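Local coordinates for Baccell_00875 (Bacteroides cellulosilyticus DSM 14838, PDB 5NO8), which probably cleaves the L-rhamnose caps linked to glucuronic acid from complex arabinogalactan proteins, acting as a polysaccharide lyase, at residues Y152-H166 and Y175-H187. Sequence-based numbering, arbitrary orientation.
Sequences YPDAQQCINSRAHTH and YVNAIRMGDFTPH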
# COMPACT_ATOMS: atom_id res chain seq x y z
N TYR A 152 1.51 -9.03 -11.33
CA TYR A 152 1.40 -10.26 -10.58
C TYR A 152 0.91 -11.41 -11.47
O TYR A 152 -0.20 -11.88 -11.29
CB TYR A 152 0.40 -10.08 -9.44
CG TYR A 152 0.72 -9.01 -8.41
CD1 TYR A 152 2.02 -8.82 -7.92
CD2 TYR A 152 -0.31 -8.24 -7.85
CE1 TYR A 152 2.30 -7.85 -6.94
CE2 TYR A 152 -0.04 -7.29 -6.87
CZ TYR A 152 1.25 -7.08 -6.43
OH TYR A 152 1.50 -6.11 -5.44
N PRO A 153 1.73 -11.85 -12.44
CA PRO A 153 1.29 -12.97 -13.30
C PRO A 153 1.19 -14.29 -12.51
O PRO A 153 0.21 -15.00 -12.66
CB PRO A 153 2.39 -13.05 -14.37
CG PRO A 153 3.59 -12.43 -13.71
CD PRO A 153 3.07 -11.37 -12.81
N ASP A 154 2.17 -14.58 -11.67
CA ASP A 154 2.18 -15.76 -10.78
C ASP A 154 3.36 -15.61 -9.81
O ASP A 154 4.25 -14.80 -10.07
CB ASP A 154 2.26 -17.08 -11.55
CG ASP A 154 3.49 -17.17 -12.46
OD1 ASP A 154 4.63 -17.25 -11.98
OD2 ASP A 154 3.29 -17.23 -13.68
N ALA A 155 3.37 -16.38 -8.73
CA ALA A 155 4.42 -16.24 -7.71
C ALA A 155 5.84 -16.42 -8.23
O ALA A 155 6.74 -15.70 -7.85
CB ALA A 155 4.16 -17.17 -6.52
N GLN A 156 6.04 -17.36 -9.16
CA GLN A 156 7.39 -17.70 -9.59
C GLN A 156 7.95 -16.59 -10.46
O GLN A 156 9.07 -16.16 -10.26
CB GLN A 156 7.42 -19.03 -10.33
CG GLN A 156 7.26 -20.24 -9.40
CD GLN A 156 5.89 -20.34 -8.72
OE1 GLN A 156 5.81 -20.69 -7.53
NE2 GLN A 156 4.80 -20.04 -9.46
N GLN A 157 7.17 -16.11 -11.42
CA GLN A 157 7.64 -14.98 -12.23
C GLN A 157 7.78 -13.70 -11.39
O GLN A 157 8.68 -12.90 -11.63
CB GLN A 157 6.71 -14.73 -13.39
CG GLN A 157 6.78 -15.77 -14.48
CD GLN A 157 5.88 -15.38 -15.63
OE1 GLN A 157 4.71 -15.75 -15.66
NE2 GLN A 157 6.40 -14.58 -16.55
N CYS A 158 6.88 -13.50 -10.43
CA CYS A 158 6.97 -12.31 -9.56
C CYS A 158 8.27 -12.29 -8.78
O CYS A 158 9.01 -11.32 -8.83
CB CYS A 158 5.82 -12.25 -8.59
SG CYS A 158 4.30 -11.82 -9.39
N ILE A 159 8.56 -13.39 -8.11
CA ILE A 159 9.73 -13.51 -7.27
C ILE A 159 11.03 -13.26 -8.03
O ILE A 159 11.95 -12.60 -7.53
CB ILE A 159 9.68 -14.90 -6.56
CG1 ILE A 159 8.64 -14.86 -5.43
CG2 ILE A 159 11.03 -15.39 -6.10
CD1 ILE A 159 8.98 -14.01 -4.24
N ASN A 160 11.11 -13.77 -9.26
CA ASN A 160 12.34 -13.71 -10.02
C ASN A 160 12.43 -12.55 -11.01
O ASN A 160 13.53 -12.16 -11.37
CB ASN A 160 12.53 -15.04 -10.76
CG ASN A 160 12.80 -16.17 -9.79
OD1 ASN A 160 13.85 -16.22 -9.15
ND2 ASN A 160 11.85 -17.07 -9.66
N SER A 161 11.28 -12.07 -11.46
CA SER A 161 11.21 -11.26 -12.70
C SER A 161 10.24 -10.08 -12.71
O SER A 161 9.95 -9.56 -13.79
CB SER A 161 10.79 -12.19 -13.86
OG SER A 161 11.65 -13.32 -13.89
N ARG A 162 9.74 -9.67 -11.54
CA ARG A 162 8.89 -8.48 -11.41
C ARG A 162 9.39 -7.65 -10.25
O ARG A 162 10.18 -8.12 -9.44
CB ARG A 162 7.41 -8.83 -11.23
CG ARG A 162 6.78 -9.64 -12.35
CD ARG A 162 6.72 -8.82 -13.64
NE ARG A 162 6.02 -9.52 -14.70
CZ ARG A 162 6.56 -10.46 -15.49
NH1 ARG A 162 7.82 -10.82 -15.34
NH2 ARG A 162 5.82 -11.04 -16.42
N ALA A 163 8.94 -6.41 -10.19
CA ALA A 163 9.46 -5.48 -9.17
C ALA A 163 8.35 -4.73 -8.45
O ALA A 163 7.41 -4.26 -9.08
CB ALA A 163 10.41 -4.49 -9.81
N HIS A 164 8.50 -4.62 -7.13
CA HIS A 164 7.71 -3.67 -6.33
C HIS A 164 8.30 -2.28 -6.57
O HIS A 164 9.47 -2.02 -6.24
CB HIS A 164 7.78 -4.03 -4.86
CG HIS A 164 7.17 -5.36 -4.54
ND1 HIS A 164 5.90 -5.69 -4.94
CD2 HIS A 164 7.63 -6.41 -3.82
CE1 HIS A 164 5.60 -6.90 -4.48
NE2 HIS A 164 6.64 -7.36 -3.81
N THR A 165 7.51 -1.40 -7.16
CA THR A 165 7.99 -0.10 -7.60
C THR A 165 7.63 0.97 -6.56
O THR A 165 6.47 1.31 -6.42
CB THR A 165 7.41 0.17 -8.99
OG1 THR A 165 7.78 -0.94 -9.84
CG2 THR A 165 7.98 1.39 -9.57
N HIS A 166 8.61 1.46 -5.84
CA HIS A 166 8.39 2.41 -4.75
C HIS A 166 8.64 3.79 -5.31
O HIS A 166 9.79 4.19 -5.51
CB HIS A 166 9.31 2.07 -3.61
CG HIS A 166 9.04 0.71 -3.05
ND1 HIS A 166 7.81 0.38 -2.51
CD2 HIS A 166 9.79 -0.43 -3.03
CE1 HIS A 166 7.83 -0.90 -2.16
NE2 HIS A 166 9.02 -1.41 -2.44
N TYR A 175 12.27 10.02 -6.70
CA TYR A 175 12.94 8.80 -7.05
C TYR A 175 11.95 7.66 -7.25
O TYR A 175 10.78 7.74 -6.90
CB TYR A 175 13.98 8.42 -5.99
CG TYR A 175 13.44 8.09 -4.62
CD1 TYR A 175 12.77 6.89 -4.37
CD2 TYR A 175 13.58 8.98 -3.57
CE1 TYR A 175 12.28 6.60 -3.12
CE2 TYR A 175 13.12 8.68 -2.32
CZ TYR A 175 12.47 7.48 -2.10
OH TYR A 175 11.96 7.21 -0.87
N VAL A 176 12.46 6.58 -7.82
CA VAL A 176 11.80 5.29 -7.83
C VAL A 176 12.82 4.23 -7.39
O VAL A 176 13.94 4.16 -7.90
CB VAL A 176 11.21 4.90 -9.20
CG1 VAL A 176 10.48 3.58 -9.07
CG2 VAL A 176 10.25 5.96 -9.75
N ASN A 177 12.43 3.44 -6.39
CA ASN A 177 13.22 2.31 -5.94
C ASN A 177 12.44 1.06 -6.32
O ASN A 177 11.40 0.80 -5.74
CB ASN A 177 13.44 2.40 -4.45
CG ASN A 177 14.33 1.30 -3.92
OD1 ASN A 177 15.05 0.64 -4.70
ND2 ASN A 177 14.27 1.06 -2.62
N ALA A 178 12.92 0.33 -7.33
CA ALA A 178 12.27 -0.85 -7.81
C ALA A 178 12.95 -2.09 -7.26
O ALA A 178 14.08 -2.40 -7.62
CB ALA A 178 12.25 -0.85 -9.32
N ILE A 179 12.26 -2.77 -6.35
CA ILE A 179 12.81 -3.92 -5.64
C ILE A 179 12.24 -5.19 -6.24
O ILE A 179 11.04 -5.39 -6.26
CB ILE A 179 12.48 -3.83 -4.13
CG1 ILE A 179 13.08 -2.56 -3.51
CG2 ILE A 179 12.95 -5.07 -3.40
CD1 ILE A 179 14.59 -2.45 -3.57
N ARG A 180 13.11 -6.04 -6.77
CA ARG A 180 12.67 -7.33 -7.28
C ARG A 180 11.88 -8.05 -6.20
O ARG A 180 12.28 -8.05 -5.04
CB ARG A 180 13.87 -8.18 -7.72
CG ARG A 180 13.50 -9.40 -8.55
CD ARG A 180 14.69 -10.34 -8.61
NE ARG A 180 15.91 -9.65 -9.06
CZ ARG A 180 16.42 -9.65 -10.29
NH1 ARG A 180 15.87 -10.33 -11.28
NH2 ARG A 180 17.51 -8.95 -10.52
N MET A 181 10.75 -8.62 -6.58
CA MET A 181 9.77 -9.06 -5.57
C MET A 181 10.31 -10.18 -4.66
O MET A 181 9.98 -10.22 -3.46
CB MET A 181 8.43 -9.43 -6.20
CG MET A 181 7.75 -8.27 -6.93
SD MET A 181 6.12 -8.73 -7.49
CE MET A 181 5.58 -7.23 -8.32
N GLY A 182 11.18 -11.02 -5.19
CA GLY A 182 11.87 -12.04 -4.37
C GLY A 182 13.02 -11.54 -3.54
O GLY A 182 13.68 -12.32 -2.88
N ASP A 183 13.31 -10.24 -3.63
CA ASP A 183 14.42 -9.60 -2.94
C ASP A 183 15.81 -9.93 -3.46
O ASP A 183 16.79 -9.50 -2.87
CB ASP A 183 14.37 -9.81 -1.41
CG ASP A 183 15.19 -8.77 -0.65
OD1 ASP A 183 15.01 -7.57 -0.91
OD2 ASP A 183 16.02 -9.16 0.19
N PHE A 184 15.91 -10.65 -4.58
CA PHE A 184 17.23 -11.01 -5.11
C PHE A 184 17.80 -9.79 -5.85
O PHE A 184 17.11 -9.17 -6.64
CB PHE A 184 17.15 -12.17 -6.10
CG PHE A 184 16.42 -13.37 -5.57
CD1 PHE A 184 16.97 -14.14 -4.55
CD2 PHE A 184 15.17 -13.73 -6.09
CE1 PHE A 184 16.29 -15.25 -4.06
CE2 PHE A 184 14.49 -14.84 -5.60
CZ PHE A 184 15.05 -15.60 -4.59
N THR A 185 19.06 -9.49 -5.57
CA THR A 185 19.80 -8.43 -6.25
C THR A 185 20.15 -8.90 -7.67
O THR A 185 20.14 -10.11 -7.93
CB THR A 185 21.09 -8.10 -5.49
OG1 THR A 185 21.90 -9.28 -5.37
CG2 THR A 185 20.78 -7.58 -4.08
N PRO A 186 20.42 -7.99 -8.60
CA PRO A 186 20.30 -6.54 -8.42
C PRO A 186 18.87 -6.01 -8.44
O PRO A 186 17.97 -6.61 -9.02
CB PRO A 186 21.05 -5.99 -9.63
CG PRO A 186 20.77 -7.00 -10.69
CD PRO A 186 20.80 -8.32 -9.98
N HIS A 187 18.72 -4.85 -7.81
CA HIS A 187 17.52 -4.05 -7.91
C HIS A 187 17.82 -2.83 -8.78
O HIS A 187 18.94 -2.63 -9.23
CB HIS A 187 17.13 -3.65 -6.51
CG HIS A 187 16.94 -4.81 -5.60
ND1 HIS A 187 15.92 -5.71 -5.77
CD2 HIS A 187 17.64 -5.23 -4.51
CE1 HIS A 187 15.99 -6.64 -4.82
NE2 HIS A 187 17.03 -6.37 -4.05
O HOH W 1 7.58 -9.58 -2.45
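Met181 lays its CG squarely over one face of the His164 imidazole, a CH-pi contact only 3.5 Å from CG to the ring centroid. With the chain extended beyond CG, SD passes on beside Cys158 CB and comes to the edge of the Tyr152 ring, a Met-aromatic contact, and the terminal CE lies 3.6 Å from Tyr152 CE1. The same imidazole is held at its rim by a water lying in the ring plane, 2.8 Å from His164 NE2, that donates to Met181 O. One residue thus grips the ring twice, by side chain over the face and by backbone through water.

The two residues sit on, or just past the end of, an antiparallel beta hairpin, with His164–Ile179 and His166–Asn177 as hydrogen-bonded pairs, at the margin of an eight-stranded antiparallel sheet. Past the strands, the type I turn from Arg180 to Asp183 packs against helix 155-161. Here Arg180, bent at chi3 (-52°), sends NH1 to Asn160 O (3.0 Å, 162° at the hydrogen), in the guanidinium plane. NE reaches Phe184 O and NH2 reaches Pro186 O, while Asp48 forms a salt bridge with NH2. Ile159 CG2 meets the edge of Phe184 at CE2, 3.5 Å away. A buried guanidinium held by three carbonyls here and by Asp48 is fixed in rotation, and its charge is probably balanced by Asp48, tying helix, turn and following loop together.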